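Long-range contact in protein-glutamine gamma-glutamyltransferase (Pseudomonas aeruginosa PAO1, PDB 6G49), which shows transglutaminase activity in vitro, joining glutamine to lysine side chains, through this periplasmic domain of an inner-membrane protein critical for the viability of the bacterium: residues Val281-Trp293 with Ser301-Ile313. Numbering follows the deposited sequence.
Sequences VHQFDAHAWVEYW and SVDPTYQVAPERI
H287 and D303 meet through a hydrogen bond from NE2 to OD2, 2.8 Å long and fairly straight at 162°. OD2 lies in the imidazole plane and receives the bond on its syn side, though tilted out of the carboxylate plane; ring and carboxylate are turned 60° apart. With CG of D303 anti to the backbone N (chi1 -176°), the end of the side chain is carried nearer to the ring. Y72 OH also bonds OD2, while OD1 accepts the backbone N of T305 in an Asx turn, so both oxygens are held. Aspartate suits this place because its two oxygens serve the histidine and the turn at once.

Water extends the polar network: one molecule joins H287 ND1 to R312 NE, whose NH1 bonds Q268 O, and another links A288 O, D303 OD1 and T305 OG1.

Strands 286-294 and 298-302 form a beta hairpin, in which V290 and V302 are an antiparallel hydrogen-bonded pair, V302 N reaching V290 O at 2.8 Å. Their beta-branched side chains lie side by side, V290 CB 3.9 Å from V302 CG1. V302 and P304 pack on M250 of helix 243-256.

That helix begins with C243, the probable nucleophile, beside H287. C243, H287 and D303 probably make up a Cys-His-Asp triad, in which D303 would orient the imidazole.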
# COMPACT_ATOMS: atom_id res chain seq x y z
N VAL A 281 4.70 -16.21 -0.92
CA VAL A 281 4.06 -15.07 -0.24
C VAL A 281 2.76 -15.61 0.34
O VAL A 281 1.85 -16.01 -0.43
CB VAL A 281 3.88 -13.89 -1.20
CG1 VAL A 281 3.25 -12.73 -0.42
CG2 VAL A 281 5.19 -13.45 -1.79
N HIS A 282 2.69 -15.64 1.66
CA HIS A 282 1.47 -16.12 2.35
C HIS A 282 0.58 -14.94 2.74
O HIS A 282 1.01 -13.79 2.74
CB HIS A 282 1.88 -16.93 3.57
CG HIS A 282 2.63 -18.18 3.23
ND1 HIS A 282 4.02 -18.18 3.13
CD2 HIS A 282 2.19 -19.45 3.06
CE1 HIS A 282 4.40 -19.44 2.89
NE2 HIS A 282 3.32 -20.24 2.84
N GLN A 283 -0.63 -15.28 3.20
CA GLN A 283 -1.58 -14.24 3.59
C GLN A 283 -1.00 -13.43 4.74
O GLN A 283 -1.32 -12.20 4.87
CB GLN A 283 -2.97 -14.82 3.92
CG GLN A 283 -3.69 -15.42 2.75
CD GLN A 283 -3.89 -14.51 1.55
OE1 GLN A 283 -3.78 -13.28 1.71
NE2 GLN A 283 -4.27 -15.10 0.42
N PHE A 284 -0.16 -13.99 5.62
CA PHE A 284 0.40 -13.24 6.72
C PHE A 284 1.32 -12.11 6.27
O PHE A 284 1.67 -11.25 7.12
CB PHE A 284 1.07 -14.14 7.78
CG PHE A 284 2.20 -15.04 7.31
CD1 PHE A 284 3.39 -14.56 6.81
CD2 PHE A 284 2.03 -16.42 7.33
CE1 PHE A 284 4.40 -15.41 6.41
CE2 PHE A 284 3.04 -17.28 6.91
CZ PHE A 284 4.21 -16.77 6.44
N ASP A 285 1.74 -12.13 5.01
CA ASP A 285 2.56 -11.07 4.43
C ASP A 285 1.68 -9.90 3.93
O ASP A 285 2.25 -8.92 3.36
CB ASP A 285 3.40 -11.59 3.30
CG ASP A 285 4.48 -12.58 3.75
OD1 ASP A 285 5.05 -12.33 4.81
OD2 ASP A 285 4.63 -13.63 3.09
N ALA A 286 0.37 -9.95 4.11
CA ALA A 286 -0.54 -8.86 3.66
C ALA A 286 -0.11 -7.57 4.35
O ALA A 286 0.27 -7.54 5.54
CB ALA A 286 -1.97 -9.18 3.92
N HIS A 287 -0.12 -6.48 3.58
CA HIS A 287 0.45 -5.23 4.05
C HIS A 287 -0.28 -4.06 3.38
O HIS A 287 -0.85 -4.20 2.33
CB HIS A 287 1.94 -5.22 3.76
CG HIS A 287 2.73 -4.22 4.52
ND1 HIS A 287 2.67 -4.20 5.89
CD2 HIS A 287 3.56 -3.24 4.11
CE1 HIS A 287 3.49 -3.22 6.31
NE2 HIS A 287 4.03 -2.59 5.24
N ALA A 288 -0.20 -2.93 4.04
CA ALA A 288 -0.77 -1.67 3.58
C ALA A 288 0.22 -0.56 3.84
O ALA A 288 0.88 -0.52 4.90
CB ALA A 288 -2.07 -1.38 4.27
N TRP A 289 0.39 0.33 2.85
CA TRP A 289 1.27 1.43 2.92
C TRP A 289 0.61 2.66 2.25
O TRP A 289 -0.61 2.65 2.02
CB TRP A 289 2.67 1.09 2.40
CG TRP A 289 2.73 0.64 0.97
CD1 TRP A 289 3.15 1.36 -0.11
CD2 TRP A 289 2.52 -0.71 0.48
NE1 TRP A 289 3.11 0.60 -1.25
CE2 TRP A 289 2.75 -0.67 -0.92
CE3 TRP A 289 2.08 -1.91 1.05
CZ2 TRP A 289 2.63 -1.81 -1.73
CZ3 TRP A 289 1.99 -3.02 0.24
CH2 TRP A 289 2.23 -2.96 -1.13
N VAL A 290 1.42 3.67 1.96
CA VAL A 290 0.90 4.98 1.49
C VAL A 290 1.65 5.38 0.22
O VAL A 290 2.83 5.11 0.04
CB VAL A 290 1.03 6.04 2.59
CG1 VAL A 290 0.60 7.44 2.10
CG2 VAL A 290 0.23 5.63 3.81
N GLU A 291 0.96 6.12 -0.64
CA GLU A 291 1.66 6.97 -1.64
C GLU A 291 1.00 8.34 -1.65
O GLU A 291 -0.24 8.48 -1.42
CB GLU A 291 1.74 6.31 -3.02
CG GLU A 291 0.41 6.03 -3.66
CD GLU A 291 0.51 5.22 -4.95
OE1 GLU A 291 -0.52 4.97 -5.58
OE2 GLU A 291 1.63 4.82 -5.30
N TYR A 292 1.82 9.33 -1.92
CA TYR A 292 1.38 10.71 -1.96
C TYR A 292 1.93 11.36 -3.23
O TYR A 292 2.97 10.97 -3.78
CB TYR A 292 1.78 11.47 -0.69
CG TYR A 292 3.26 11.73 -0.53
CD1 TYR A 292 4.14 10.73 -0.12
CD2 TYR A 292 3.78 12.95 -0.91
CE1 TYR A 292 5.52 10.99 -0.09
CE2 TYR A 292 5.15 13.20 -0.85
CZ TYR A 292 6.01 12.22 -0.44
OH TYR A 292 7.32 12.59 -0.40
N TRP A 293 1.29 12.46 -3.60
CA TRP A 293 1.60 13.12 -4.85
C TRP A 293 2.13 14.52 -4.58
O TRP A 293 1.64 15.24 -3.71
CB TRP A 293 0.33 13.22 -5.72
CG TRP A 293 0.62 13.80 -7.08
CD1 TRP A 293 1.06 13.13 -8.20
CD2 TRP A 293 0.53 15.19 -7.44
NE1 TRP A 293 1.28 14.04 -9.21
CE2 TRP A 293 0.98 15.30 -8.76
CE3 TRP A 293 0.16 16.34 -6.74
CZ2 TRP A 293 1.03 16.52 -9.44
CZ3 TRP A 293 0.24 17.56 -7.39
CH2 TRP A 293 0.61 17.62 -8.74
N SER A 301 5.94 6.42 -2.86
CA SER A 301 5.44 5.51 -1.86
C SER A 301 6.24 5.65 -0.58
O SER A 301 7.45 5.88 -0.61
CB SER A 301 5.53 4.08 -2.34
OG SER A 301 4.76 3.91 -3.52
N VAL A 302 5.56 5.49 0.55
CA VAL A 302 6.16 5.59 1.86
C VAL A 302 5.46 4.57 2.77
O VAL A 302 4.28 4.33 2.65
CB VAL A 302 6.10 7.01 2.41
CG1 VAL A 302 4.68 7.49 2.67
CG2 VAL A 302 6.99 7.19 3.61
N ASP A 303 6.22 4.01 3.72
CA ASP A 303 5.65 2.97 4.59
C ASP A 303 5.86 3.34 6.04
O ASP A 303 6.95 3.16 6.57
CB ASP A 303 6.27 1.61 4.30
CG ASP A 303 5.64 0.53 5.12
OD1 ASP A 303 4.73 0.82 5.95
OD2 ASP A 303 6.03 -0.66 4.88
N PRO A 304 4.83 3.87 6.73
CA PRO A 304 4.98 4.30 8.11
C PRO A 304 5.31 3.14 9.06
O PRO A 304 5.87 3.39 10.13
CB PRO A 304 3.63 4.95 8.47
CG PRO A 304 2.68 4.42 7.45
CD PRO A 304 3.50 4.19 6.20
N THR A 305 4.96 1.92 8.67
CA THR A 305 5.22 0.73 9.49
C THR A 305 6.73 0.63 9.70
O THR A 305 7.22 0.10 10.71
CB THR A 305 4.71 -0.55 8.82
OG1 THR A 305 3.29 -0.53 8.80
CG2 THR A 305 5.15 -1.83 9.51
N TYR A 306 7.49 1.03 8.69
CA TYR A 306 8.94 0.91 8.75
C TYR A 306 9.52 1.70 9.96
O TYR A 306 10.60 1.32 10.49
CB TYR A 306 9.60 1.32 7.45
CG TYR A 306 11.11 1.15 7.49
CD1 TYR A 306 11.68 -0.10 7.35
CD2 TYR A 306 11.95 2.22 7.67
CE1 TYR A 306 13.05 -0.29 7.42
CE2 TYR A 306 13.33 2.06 7.74
CZ TYR A 306 13.88 0.80 7.63
OH TYR A 306 15.23 0.68 7.67
N GLN A 307 8.84 2.77 10.39
CA GLN A 307 9.26 3.61 11.49
C GLN A 307 9.09 2.92 12.84
O GLN A 307 9.72 3.34 13.83
CB GLN A 307 8.52 4.95 11.50
CG GLN A 307 8.69 5.70 10.19
CD GLN A 307 10.14 6.04 9.93
OE1 GLN A 307 10.83 6.49 10.85
NE2 GLN A 307 10.58 5.90 8.70
N VAL A 308 8.18 1.96 12.92
CA VAL A 308 7.78 1.32 14.17
C VAL A 308 8.31 -0.12 14.23
O VAL A 308 8.68 -0.59 15.29
CB VAL A 308 6.25 1.33 14.31
CG1 VAL A 308 5.79 0.67 15.60
CG2 VAL A 308 5.72 2.74 14.19
N ALA A 309 8.30 -0.81 13.10
CA ALA A 309 8.64 -2.24 13.04
C ALA A 309 9.53 -2.49 11.85
O ALA A 309 9.20 -3.24 10.93
CB ALA A 309 7.40 -3.12 13.07
N PRO A 310 10.74 -1.86 11.82
CA PRO A 310 11.64 -2.05 10.70
C PRO A 310 12.02 -3.52 10.46
O PRO A 310 12.19 -3.90 9.31
CB PRO A 310 12.88 -1.18 11.08
CG PRO A 310 12.77 -1.03 12.60
CD PRO A 310 11.29 -0.96 12.85
N GLU A 311 12.11 -4.31 11.53
CA GLU A 311 12.40 -5.73 11.45
C GLU A 311 11.36 -6.48 10.59
O GLU A 311 11.71 -7.42 9.94
CB GLU A 311 12.57 -6.31 12.88
CG GLU A 311 11.31 -6.31 13.77
CD GLU A 311 10.85 -5.02 14.48
OE1 GLU A 311 11.47 -3.92 14.26
OE2 GLU A 311 9.88 -5.12 15.26
N ARG A 312 10.10 -6.08 10.66
CA ARG A 312 9.00 -6.63 9.84
C ARG A 312 9.38 -6.54 8.36
O ARG A 312 9.21 -7.44 7.56
CB ARG A 312 7.72 -5.84 10.06
CG ARG A 312 6.74 -5.86 8.88
CD ARG A 312 6.06 -7.19 8.79
NE ARG A 312 5.14 -7.20 7.62
CZ ARG A 312 5.43 -7.69 6.41
NH1 ARG A 312 4.44 -8.04 5.57
NH2 ARG A 312 6.70 -7.84 6.05
N ILE A 313 9.90 -5.36 7.97
CA ILE A 313 10.25 -5.13 6.60
C ILE A 313 11.54 -5.86 6.23
O ILE A 313 11.65 -6.45 5.14
CB ILE A 313 10.26 -3.61 6.30
CG1 ILE A 313 8.89 -2.96 6.52
CG2 ILE A 313 10.77 -3.33 4.91
CD1 ILE A 313 7.81 -3.51 5.58
O HOH W 1 1.99 -8.62 7.04
O HOH W 2 2.53 -6.01 7.94
O HOH W 3 2.13 1.03 6.63